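Local coordinates for cytochrome P450 monooxygenase (PDB 6KBH), which probably acts as a self-sufficient monooxygenase, carrying a heme-containing P450 domain together with an FMN- and [2Fe-2S]-containing reductase in a single polypeptide, at residues Lys504-Gly508 and Ala593-Gln597; Gln521-Cys525 and Gln535-Leu539; Ile588-Ile592 and Ala618-Leu623; Asp604-His608 and His627-Arg632. All coordinates share one frame. Residues are numbered along the deposited sequence.

Interaction 1: residues Lys504-Gly508 and Ala593-Gln597; sequences KWSAG and AMADQ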
# COMPACT_ATOMS: atom_id res chain seq x y z
N LYS A 504 -2.93 -19.29 16.92
CA LYS A 504 -4.00 -19.64 17.85
C LYS A 504 -5.16 -18.68 17.66
O LYS A 504 -4.96 -17.49 17.40
CB LYS A 504 -3.49 -19.58 19.29
CG LYS A 504 -2.38 -20.57 19.60
CD LYS A 504 -1.34 -19.96 20.54
CE LYS A 504 -0.16 -20.90 20.75
NZ LYS A 504 -0.43 -21.92 21.80
N TRP A 505 -6.38 -19.19 17.78
CA TRP A 505 -7.57 -18.36 17.64
C TRP A 505 -8.59 -18.77 18.68
O TRP A 505 -8.78 -19.96 18.95
CB TRP A 505 -8.17 -18.46 16.23
CG TRP A 505 -8.46 -19.87 15.78
CD1 TRP A 505 -7.61 -20.71 15.12
CD2 TRP A 505 -9.68 -20.59 15.96
NE1 TRP A 505 -8.23 -21.91 14.88
CE2 TRP A 505 -9.50 -21.86 15.38
CE3 TRP A 505 -10.91 -20.29 16.55
CZ2 TRP A 505 -10.50 -22.83 15.38
CZ3 TRP A 505 -11.91 -21.25 16.55
CH2 TRP A 505 -11.70 -22.50 15.96
N SER A 506 -9.24 -17.78 19.28
CA SER A 506 -10.31 -18.02 20.24
C SER A 506 -11.65 -18.07 19.51
O SER A 506 -11.75 -17.81 18.31
CB SER A 506 -10.31 -16.94 21.32
OG SER A 506 -10.31 -15.64 20.76
N ALA A 507 -12.70 -18.42 20.26
CA ALA A 507 -14.00 -18.59 19.64
C ALA A 507 -14.57 -17.26 19.16
O ALA A 507 -14.33 -16.20 19.75
CB ALA A 507 -14.98 -19.24 20.62
N GLY A 508 -15.35 -17.34 18.09
CA GLY A 508 -15.90 -16.16 17.45
C GLY A 508 -15.01 -15.57 16.38
O GLY A 508 -15.48 -14.71 15.62
N ALA A 593 -18.23 -22.75 18.19
CA ALA A 593 -16.89 -22.70 18.75
C ALA A 593 -16.90 -22.09 20.15
O ALA A 593 -16.10 -22.49 21.00
CB ALA A 593 -15.96 -21.90 17.83
N MET A 594 -17.81 -21.14 20.40
CA MET A 594 -17.96 -20.60 21.74
C MET A 594 -18.58 -21.64 22.68
O MET A 594 -18.23 -21.69 23.87
CB MET A 594 -18.82 -19.34 21.71
CG MET A 594 -18.37 -18.32 20.68
SD MET A 594 -19.52 -16.96 20.49
CE MET A 594 -19.00 -15.88 21.83
N ALA A 595 -19.49 -22.46 22.17
CA ALA A 595 -20.02 -23.56 22.96
C ALA A 595 -18.91 -24.53 23.35
O ALA A 595 -18.92 -25.09 24.45
CB ALA A 595 -21.12 -24.29 22.18
N ASP A 596 -17.93 -24.73 22.46
CA ASP A 596 -16.86 -25.68 22.75
C ASP A 596 -15.90 -25.14 23.80
O ASP A 596 -15.47 -25.90 24.68
CB ASP A 596 -16.12 -26.03 21.46
CG ASP A 596 -16.93 -26.94 20.55
OD1 ASP A 596 -17.92 -27.52 21.03
OD2 ASP A 596 -16.56 -27.08 19.37
N GLN A 597 -15.54 -23.86 23.72
CA GLN A 597 -14.71 -23.26 24.77
C GLN A 597 -15.32 -23.49 26.15
O GLN A 597 -14.63 -23.85 27.10
CB GLN A 597 -14.53 -21.75 24.55
CG GLN A 597 -14.00 -21.31 23.20
CD GLN A 597 -12.87 -20.29 23.33
OE1 GLN A 597 -11.73 -20.65 23.60
NE2 GLN A 597 -13.20 -19.02 23.19

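Interaction 2: residues Gln521-Cys525 and Gln535-Leu539; sequences QYSLC and QVAVL. With FMN (flavin mononucleotide), chain B.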
# COMPACT_ATOMS: atom_id res chain seq x y z
N GLN A 521 -15.65 -12.59 4.89
CA GLN A 521 -15.23 -13.21 6.14
C GLN A 521 -16.21 -14.29 6.55
O GLN A 521 -17.42 -14.13 6.39
CB GLN A 521 -15.11 -12.18 7.27
CG GLN A 521 -14.39 -10.92 6.89
CD GLN A 521 -15.30 -9.72 6.92
OE1 GLN A 521 -15.73 -9.28 7.98
NE2 GLN A 521 -15.63 -9.19 5.74
N TYR A 522 -15.68 -15.39 7.08
CA TYR A 522 -16.48 -16.51 7.54
C TYR A 522 -15.90 -17.03 8.85
O TYR A 522 -14.69 -17.30 8.92
CB TYR A 522 -16.53 -17.62 6.48
CG TYR A 522 -17.06 -17.14 5.14
CD1 TYR A 522 -18.32 -16.60 5.04
CD2 TYR A 522 -16.29 -17.21 3.98
CE1 TYR A 522 -18.83 -16.15 3.84
CE2 TYR A 522 -16.80 -16.75 2.76
CZ TYR A 522 -18.08 -16.23 2.71
OH TYR A 522 -18.65 -15.75 1.55
N SER A 523 -16.75 -17.18 9.87
CA SER A 523 -16.31 -17.69 11.17
C SER A 523 -15.63 -19.05 11.02
O SER A 523 -15.75 -19.74 10.01
CB SER A 523 -17.50 -17.81 12.12
OG SER A 523 -18.09 -16.55 12.37
N LEU A 524 -14.89 -19.43 12.06
CA LEU A 524 -14.14 -20.68 12.09
C LEU A 524 -14.80 -21.66 13.03
O LEU A 524 -14.83 -21.45 14.25
CB LEU A 524 -12.69 -20.44 12.48
CG LEU A 524 -12.05 -19.60 11.39
CD1 LEU A 524 -11.09 -18.62 12.00
CD2 LEU A 524 -11.38 -20.54 10.42
N CYS A 525 -15.31 -22.75 12.46
CA CYS A 525 -16.05 -23.78 13.18
C CYS A 525 -15.25 -25.07 13.31
O CYS A 525 -15.82 -26.10 13.68
CB CYS A 525 -17.37 -24.04 12.47
SG CYS A 525 -17.17 -24.08 10.69
N GLN A 535 -11.30 -24.32 9.40
CA GLN A 535 -12.53 -24.83 8.80
C GLN A 535 -13.59 -23.74 8.81
O GLN A 535 -13.83 -23.11 9.85
CB GLN A 535 -13.04 -26.07 9.54
CG GLN A 535 -12.71 -27.38 8.85
CD GLN A 535 -13.22 -28.59 9.61
OE1 GLN A 535 -13.56 -28.50 10.78
NE2 GLN A 535 -13.28 -29.73 8.93
N VAL A 536 -14.20 -23.51 7.66
CA VAL A 536 -15.30 -22.56 7.51
C VAL A 536 -16.45 -23.27 6.82
O VAL A 536 -16.25 -24.23 6.06
CB VAL A 536 -14.88 -21.30 6.73
CG1 VAL A 536 -13.90 -20.48 7.54
CG2 VAL A 536 -14.28 -21.69 5.39
N ALA A 537 -17.67 -22.79 7.08
CA ALA A 537 -18.88 -23.41 6.54
C ALA A 537 -19.69 -22.36 5.79
O ALA A 537 -20.60 -21.76 6.37
CB ALA A 537 -19.69 -24.07 7.65
N VAL A 538 -19.40 -22.16 4.51
CA VAL A 538 -20.02 -21.07 3.76
C VAL A 538 -21.41 -21.48 3.28
O VAL A 538 -21.63 -22.61 2.83
CB VAL A 538 -19.13 -20.66 2.58
CG1 VAL A 538 -18.90 -21.84 1.66
CG2 VAL A 538 -19.74 -19.49 1.82
N LEU A 539 -22.36 -20.55 3.39
CA LEU A 539 -23.72 -20.74 2.88
C LEU A 539 -23.87 -20.07 1.52
O LEU A 539 -23.35 -18.98 1.29
CB LEU A 539 -24.75 -20.16 3.86
CG LEU A 539 -26.11 -19.70 3.32
CD1 LEU A 539 -26.93 -20.87 2.81
CD2 LEU A 539 -26.89 -18.91 4.37
N1 FMN B . -19.61 -11.68 7.74
C2 FMN B . -18.94 -10.92 8.61
O2 FMN B . -18.91 -9.66 8.44
N3 FMN B . -18.29 -11.44 9.66
C4 FMN B . -18.32 -12.78 9.85
O4 FMN B . -17.67 -13.33 10.91
C4A FMN B . -19.01 -13.59 8.96
N5 FMN B . -19.03 -14.92 9.16
C5A FMN B . -19.70 -15.69 8.29
C6 FMN B . -19.70 -17.05 8.52
C7 FMN B . -20.37 -17.89 7.66
C7M FMN B . -20.28 -19.39 8.04
C8 FMN B . -21.06 -17.38 6.55
C8M FMN B . -21.81 -18.27 5.58
C9 FMN B . -21.07 -16.01 6.33
C9A FMN B . -20.38 -15.15 7.19
N10 FMN B . -20.36 -13.81 7.00
C10 FMN B . -19.68 -13.03 7.87
C1' FMN B . -21.04 -13.17 5.83
C2' FMN B . -20.16 -13.15 4.60
O2' FMN B . -19.08 -12.33 4.71
C3' FMN B . -20.95 -12.76 3.38
O3' FMN B . -21.60 -11.52 3.50
C4' FMN B . -21.96 -13.86 2.98
O4' FMN B . -21.55 -15.17 2.97
C5' FMN B . -22.48 -13.66 1.53
O5' FMN B . -21.50 -13.27 0.52
P FMN B . -22.03 -12.70 -0.84
O1P FMN B . -20.97 -11.85 -1.49
O2P FMN B . -22.37 -13.81 -1.79
O3P FMN B . -23.26 -11.89 -0.55

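Interaction 3: residues Ile588-Ile592 and Ala618-Leu623; sequences ITPVI and AFLDRL. With FMN (flavin mononucleotide), chain B.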
# COMPACT_ATOMS: atom_id res chain seq x y z
N ILE A 588 -24.67 -20.32 13.24
CA ILE A 588 -24.22 -21.42 14.08
C ILE A 588 -22.70 -21.52 14.11
O ILE A 588 -22.13 -22.04 15.08
CB ILE A 588 -24.86 -22.74 13.59
CG1 ILE A 588 -24.53 -23.89 14.54
CG2 ILE A 588 -24.41 -23.06 12.17
CD1 ILE A 588 -25.08 -23.71 15.93
N THR A 589 -22.02 -21.01 13.08
CA THR A 589 -20.57 -21.23 12.98
C THR A 589 -19.79 -20.59 14.12
O THR A 589 -18.99 -21.30 14.76
CB THR A 589 -20.07 -20.77 11.61
OG1 THR A 589 -20.77 -19.59 11.20
CG2 THR A 589 -20.27 -21.87 10.58
N PRO A 590 -19.93 -19.29 14.43
CA PRO A 590 -19.12 -18.75 15.54
C PRO A 590 -19.57 -19.23 16.90
O PRO A 590 -18.73 -19.44 17.78
CB PRO A 590 -19.29 -17.24 15.38
CG PRO A 590 -20.62 -17.08 14.79
CD PRO A 590 -20.81 -18.26 13.87
N VAL A 591 -20.88 -19.43 17.10
CA VAL A 591 -21.37 -19.79 18.43
C VAL A 591 -20.92 -21.19 18.82
O VAL A 591 -20.58 -21.45 19.98
CB VAL A 591 -22.90 -19.64 18.49
CG1 VAL A 591 -23.54 -20.31 17.31
CG2 VAL A 591 -23.44 -20.25 19.75
N ILE A 592 -20.91 -22.12 17.86
CA ILE A 592 -20.57 -23.50 18.19
C ILE A 592 -19.13 -23.60 18.69
O ILE A 592 -18.82 -24.44 19.54
CB ILE A 592 -20.82 -24.42 16.97
CG1 ILE A 592 -20.68 -25.89 17.37
CG2 ILE A 592 -19.86 -24.11 15.84
CD1 ILE A 592 -21.62 -26.78 16.61
N ALA A 618 -26.95 -26.74 9.69
CA ALA A 618 -25.67 -27.42 9.80
C ALA A 618 -25.30 -27.63 11.27
O ALA A 618 -25.69 -26.87 12.15
CB ALA A 618 -24.58 -26.62 9.10
N PHE A 619 -24.54 -28.70 11.50
CA PHE A 619 -23.91 -29.07 12.77
C PHE A 619 -24.87 -29.65 13.80
O PHE A 619 -24.46 -29.86 14.94
CB PHE A 619 -23.17 -27.89 13.41
CG PHE A 619 -21.99 -27.41 12.61
CD1 PHE A 619 -20.91 -28.24 12.40
CD2 PHE A 619 -21.97 -26.14 12.06
CE1 PHE A 619 -19.82 -27.81 11.66
CE2 PHE A 619 -20.89 -25.71 11.32
CZ PHE A 619 -19.81 -26.54 11.12
N LEU A 620 -26.13 -29.91 13.44
CA LEU A 620 -27.01 -30.64 14.35
C LEU A 620 -26.40 -31.99 14.72
O LEU A 620 -26.45 -32.41 15.89
CB LEU A 620 -28.39 -30.84 13.72
CG LEU A 620 -29.15 -29.60 13.29
CD1 LEU A 620 -30.30 -30.00 12.40
CD2 LEU A 620 -29.66 -28.82 14.49
N ASP A 621 -25.83 -32.68 13.73
CA ASP A 621 -25.00 -33.85 13.99
C ASP A 621 -23.92 -33.54 15.01
O ASP A 621 -23.81 -34.20 16.05
CB ASP A 621 -24.37 -34.31 12.67
CG ASP A 621 -23.88 -33.14 11.83
OD1 ASP A 621 -24.70 -32.24 11.54
OD2 ASP A 621 -22.69 -33.11 11.47
N ARG A 622 -23.11 -32.52 14.72
CA ARG A 622 -22.10 -32.06 15.66
C ARG A 622 -22.73 -31.64 16.99
O ARG A 622 -22.20 -31.95 18.07
CB ARG A 622 -21.33 -30.91 15.03
CG ARG A 622 -20.52 -30.06 15.97
CD ARG A 622 -19.32 -29.55 15.22
NE ARG A 622 -18.47 -28.69 16.03
CZ ARG A 622 -17.46 -27.99 15.52
NH1 ARG A 622 -17.19 -28.08 14.23
NH2 ARG A 622 -16.71 -27.23 16.30
N LEU A 623 -23.87 -30.94 16.92
CA LEU A 623 -24.57 -30.47 18.11
C LEU A 623 -25.25 -31.61 18.88
O LEU A 623 -25.64 -31.41 20.03
CB LEU A 623 -25.61 -29.43 17.70
CG LEU A 623 -25.79 -28.12 18.46
CD1 LEU A 623 -24.44 -27.57 18.87
CD2 LEU A 623 -26.49 -27.15 17.53
N1 FMN B . -19.61 -11.68 7.74
C2 FMN B . -18.94 -10.92 8.61
O2 FMN B . -18.91 -9.66 8.44
N3 FMN B . -18.29 -11.44 9.66
C4 FMN B . -18.32 -12.78 9.85
O4 FMN B . -17.67 -13.33 10.91
C4A FMN B . -19.01 -13.59 8.96
N5 FMN B . -19.03 -14.92 9.16
C5A FMN B . -19.70 -15.69 8.29
C6 FMN B . -19.70 -17.05 8.52
C7 FMN B . -20.37 -17.89 7.66
C7M FMN B . -20.28 -19.39 8.04
C8 FMN B . -21.06 -17.38 6.55
C8M FMN B . -21.81 -18.27 5.58
C9 FMN B . -21.07 -16.01 6.33
C9A FMN B . -20.38 -15.15 7.19
N10 FMN B . -20.36 -13.81 7.00
C10 FMN B . -19.68 -13.03 7.87
C1' FMN B . -21.04 -13.17 5.83
C2' FMN B . -20.16 -13.15 4.60
O2' FMN B . -19.08 -12.33 4.71
C3' FMN B . -20.95 -12.76 3.38
O3' FMN B . -21.60 -11.52 3.50
C4' FMN B . -21.96 -13.86 2.98
O4' FMN B . -21.55 -15.17 2.97
C5' FMN B . -22.48 -13.66 1.53
O5' FMN B . -21.50 -13.27 0.52
P FMN B . -22.03 -12.70 -0.84
O1P FMN B . -20.97 -11.85 -1.49
O2P FMN B . -22.37 -13.81 -1.79
O3P FMN B . -23.26 -11.89 -0.55

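Interaction 4: residues Asp604-His608 and His627-Arg632; sequences DYEIH and HGESVR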
# COMPACT_ATOMS: atom_id res chain seq x y z
N ASP A 604 -21.64 -23.72 32.91
CA ASP A 604 -23.01 -23.90 32.47
C ASP A 604 -23.35 -23.07 31.27
O ASP A 604 -23.15 -21.92 31.26
CB ASP A 604 -23.95 -23.68 33.69
CG ASP A 604 -25.42 -23.42 33.33
OD1 ASP A 604 -25.81 -23.60 32.20
OD2 ASP A 604 -26.19 -23.00 34.20
N TYR A 605 -23.92 -23.68 30.26
CA TYR A 605 -24.30 -22.94 29.07
C TYR A 605 -25.56 -23.56 28.47
O TYR A 605 -25.87 -24.73 28.69
CB TYR A 605 -23.16 -22.91 28.03
CG TYR A 605 -22.76 -24.27 27.51
CD1 TYR A 605 -21.93 -25.10 28.25
CD2 TYR A 605 -23.19 -24.72 26.27
CE1 TYR A 605 -21.55 -26.34 27.78
CE2 TYR A 605 -22.82 -25.96 25.78
CZ TYR A 605 -22.00 -26.76 26.54
OH TYR A 605 -21.61 -28.00 26.08
N GLU A 606 -26.29 -22.75 27.71
CA GLU A 606 -27.54 -23.16 27.09
C GLU A 606 -27.57 -22.62 25.67
O GLU A 606 -27.43 -21.41 25.47
CB GLU A 606 -28.74 -22.64 27.89
CG GLU A 606 -29.99 -23.49 27.76
CD GLU A 606 -31.11 -23.03 28.68
OE1 GLU A 606 -31.17 -21.82 28.99
OE2 GLU A 606 -31.93 -23.88 29.08
N ILE A 607 -27.75 -23.48 24.68
CA ILE A 607 -27.66 -23.06 23.28
C ILE A 607 -28.98 -23.35 22.58
O ILE A 607 -29.55 -24.44 22.72
CB ILE A 607 -26.47 -23.72 22.56
CG1 ILE A 607 -26.74 -25.15 22.15
CG2 ILE A 607 -25.29 -23.80 23.46
CD1 ILE A 607 -25.54 -25.72 21.43
N HIS A 608 -29.48 -22.35 21.86
CA HIS A 608 -30.78 -22.39 21.21
C HIS A 608 -30.56 -22.09 19.73
O HIS A 608 -30.06 -21.01 19.39
CB HIS A 608 -31.74 -21.36 21.85
CG HIS A 608 -32.17 -21.71 23.24
ND1 HIS A 608 -33.34 -22.38 23.51
CD2 HIS A 608 -31.60 -21.46 24.44
CE1 HIS A 608 -33.47 -22.54 24.82
NE2 HIS A 608 -32.42 -21.99 25.41
N HIS A 627 -22.76 -31.32 23.38
CA HIS A 627 -23.75 -30.33 23.81
C HIS A 627 -25.18 -30.83 23.61
O HIS A 627 -26.12 -30.03 23.69
CB HIS A 627 -23.57 -28.99 23.09
CG HIS A 627 -22.14 -28.61 22.86
ND1 HIS A 627 -21.27 -28.34 23.89
CD2 HIS A 627 -21.43 -28.46 21.72
CE1 HIS A 627 -20.08 -28.04 23.39
NE2 HIS A 627 -20.15 -28.11 22.07
N GLY A 628 -25.37 -32.12 23.33
CA GLY A 628 -26.71 -32.64 23.08
C GLY A 628 -27.61 -32.56 24.29
O GLY A 628 -28.80 -32.26 24.18
N GLU A 629 -27.05 -32.86 25.47
CA GLU A 629 -27.77 -32.62 26.72
C GLU A 629 -28.18 -31.16 26.85
O GLU A 629 -29.15 -30.84 27.55
CB GLU A 629 -26.90 -33.04 27.90
CG GLU A 629 -25.43 -32.64 27.76
CD GLU A 629 -24.59 -33.74 27.13
OE1 GLU A 629 -25.16 -34.75 26.69
OE2 GLU A 629 -23.35 -33.58 27.06
N SER A 630 -27.48 -30.25 26.17
CA SER A 630 -27.63 -28.81 26.36
C SER A 630 -28.25 -28.07 25.19
O SER A 630 -28.55 -26.88 25.33
CB SER A 630 -26.27 -28.17 26.68
OG SER A 630 -25.65 -28.76 27.81
N VAL A 631 -28.45 -28.70 24.03
CA VAL A 631 -28.99 -28.02 22.86
C VAL A 631 -30.50 -28.20 22.82
O VAL A 631 -31.05 -29.24 23.22
CB VAL A 631 -28.33 -28.56 21.56
CG1 VAL A 631 -28.49 -30.08 21.45
CG2 VAL A 631 -28.88 -27.86 20.31
N ARG A 632 -31.19 -27.18 22.34
CA ARG A 632 -32.55 -27.37 21.85
C ARG A 632 -32.64 -26.72 20.48
O ARG A 632 -32.11 -25.63 20.25
CB ARG A 632 -33.58 -26.84 22.81
CG ARG A 632 -33.90 -27.78 23.98
CD ARG A 632 -34.05 -26.98 25.25
NE ARG A 632 -33.00 -25.97 25.36
CZ ARG A 632 -31.70 -26.20 25.50
NH1 ARG A 632 -31.21 -27.43 25.64
NH2 ARG A 632 -30.88 -25.17 25.56

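Interaction 1: residues Lys504-Gly508 and Ala593-Gln597
Residues 504-508 run extended to Ala507 alongside one turn of helix 588-601, residues 593-597. The loop then bends at Gly508, whose positive phi of 89° would press a CB against the preceding carbonyl oxygen and so calls for glycine. The backbones come nearest at Ala507 and Met594, with 4.9 Å between their CA atoms, an approach eased by the small side chain of Ala507. Ala507 points at the helix: its CB lies 3.5 Å from Met594 CG, 4.0 Å from Ala593 CB and 3.5 Å from the Ala593 carbonyl O. Ala593 O also accepts the helical hydrogen bond from Gln597 N at 3.1 Å. Trp505 adds the edge of its indole, with CZ3 4.3 Å from Ala593 CB, while the side chain of Gln597 extends toward Ser506 and Ala507. Around this apolar seam, Ala507 O and Ser509 OG have hydrogen-bonding partners in Asn568 ND2 and Ser506 O, respectively, and the Trp505 ring meets that of Phe534. The contact thus joins the loop between strands 489-496 and 510-515 of the flavin-binding barrel to helix 588-601 of the neighbouring domain, which is built on the five-stranded parallel sheet.

Interaction 2: residues Gln521-Cys525 and Gln535-Leu539
Two edge strands of one antiparallel sheet meet here through a single backbone hydrogen bond, Cys525 N to Gln535 O at 3.0 Å, which draws the six-stranded sheet towards closure as a barrel. Their touching parts run 131° apart, well short of antiparallel. The same Gln535 O receives a CA-H...O contact from Leu524 CA at 3.3 Å. Beyond this junction along the chains side chains take over: Val536 CG1 packs 4.0 Å from Tyr522 CB and 3.8 Å from Leu524 CD2, Cys525 SG lies 3.9 Å from Ala537 CB, and Val538 CG2 makes a CH-pi contact over the Tyr522 ring, 4.1 Å from its centroid. Both segments line the FMN site. Ser523 N donates to flavin N5 at 3.3 Å, FMN O2' donates to Gln521 O at 3.0 Å, and Ala537 O lies 2.9 Å from the methyl C7M. Polar backbone groups thus address the redox-active ring and ribityl chain, while apolar side chains fill the space between the strands, so that strand junction and flavin site are built from adjacent residues.

Interaction 3: residues Ile588-Ile592 and Ala618-Leu623
Beside the dimethylbenzene end of the FMN pocket, residues 588-592 of helix 588-601 pack against the start of helix 620-625 in the domain assigned to the NAD-ferredoxin clan. Ile592 dominates the interface: its CD1 sits 3.7 Å from Phe619 CB, 3.7 Å from Leu623 CD1 and 3.5 Å from Arg622 CG. One turn earlier, Ile588 places CG2 3.9 Å from Phe619 CD2, at the ring edge, and CD1 4.0 Å from Leu623 CD2. Phe619 occupies the N-cap position, and its ring also meets Thr589 CG2 from CE2 at 4.0 Å. Thr589 in turn faces the cofactor, with OG1 3.2 Å from FMN C7M, although its hydroxyl is hydrogen-bonded to Ile586 O. The Arg622 guanidinium lies with one face against Ile592 CG2, while NH1 is hydrogen-bonded to Cys525 O and NH2 forms a salt bridge with Asp596. An arginine can therefore line an apolar seam with its flat face and still satisfy its charge at the margin, while the pairing of the helices rests on hydrocarbon packing.

Interaction 4: residues Asp604-His608 and His627-Arg632
The guanidinium of Arg632 folds back over its neighbours, with NH2 over one face of the His608 ring and Glu606 OE2 over a face of the guanidinium itself. The carboxylate lies well out of the guanidinium plane, so this salt bridge, long at 3.9 Å from Glu606 OE2 to Arg632 NH2, is a matter of charge alone. The N-H groups turn instead to Ser630 O, which accepts from Arg632 NH2 at 2.9 Å and more weakly from Arg632 NH1 at 2.7 Å. The backbones themselves pair in parallel, Ile607 with Val631 and His608 with Arg632, their CA atoms 5.2 and 5.3 Å apart; Arg632 N donates to Ile607 O at 3.2 Å. At this pair of strands the two faces differ. Ile607 and Val631 share the apolar face, with Ile607 CG1 3.8 Å from Val631 CB, whereas His608 and Arg632 occupy the other. Ahead of the pairing, the rings of Tyr605 and His627 come together obliquely, and His627 NE2 is hydrogen-bonded to Asp596. The arrangement is a beta-alpha-beta unit: strand 605-611 leads through helix 620-625 to strand 631-635 at the edge of the five-stranded parallel sheet. Leu623 of the connecting helix packs on Ile607 and Val631, helix 588-601 flanks Tyr605 and His627, and strand 578-584 pairs with the other side of strand 605-611.

How the interactions relate
Burial alone does not set the chemistry of these contacts. Interactions 2 and 3 are buried and both touch FMN, yet the first combines backbone polarity with apolar filling inside the flavin-binding barrel and the second is almost wholly hydrocarbon. Interactions 1 and 4 are partly buried: one sets a loop on a helix across the domain boundary, the other pairs strands and carries charge on the face of His608 and Arg632. Helix 588-601 serves interactions 1 and 3, and its Asp596 reaches Arg622 of interaction 3 and His627 of interaction 4. Arg622 also meets Cys525 O of interaction 2, and Leu623 carries the apolar packing from interaction 3 to interaction 4.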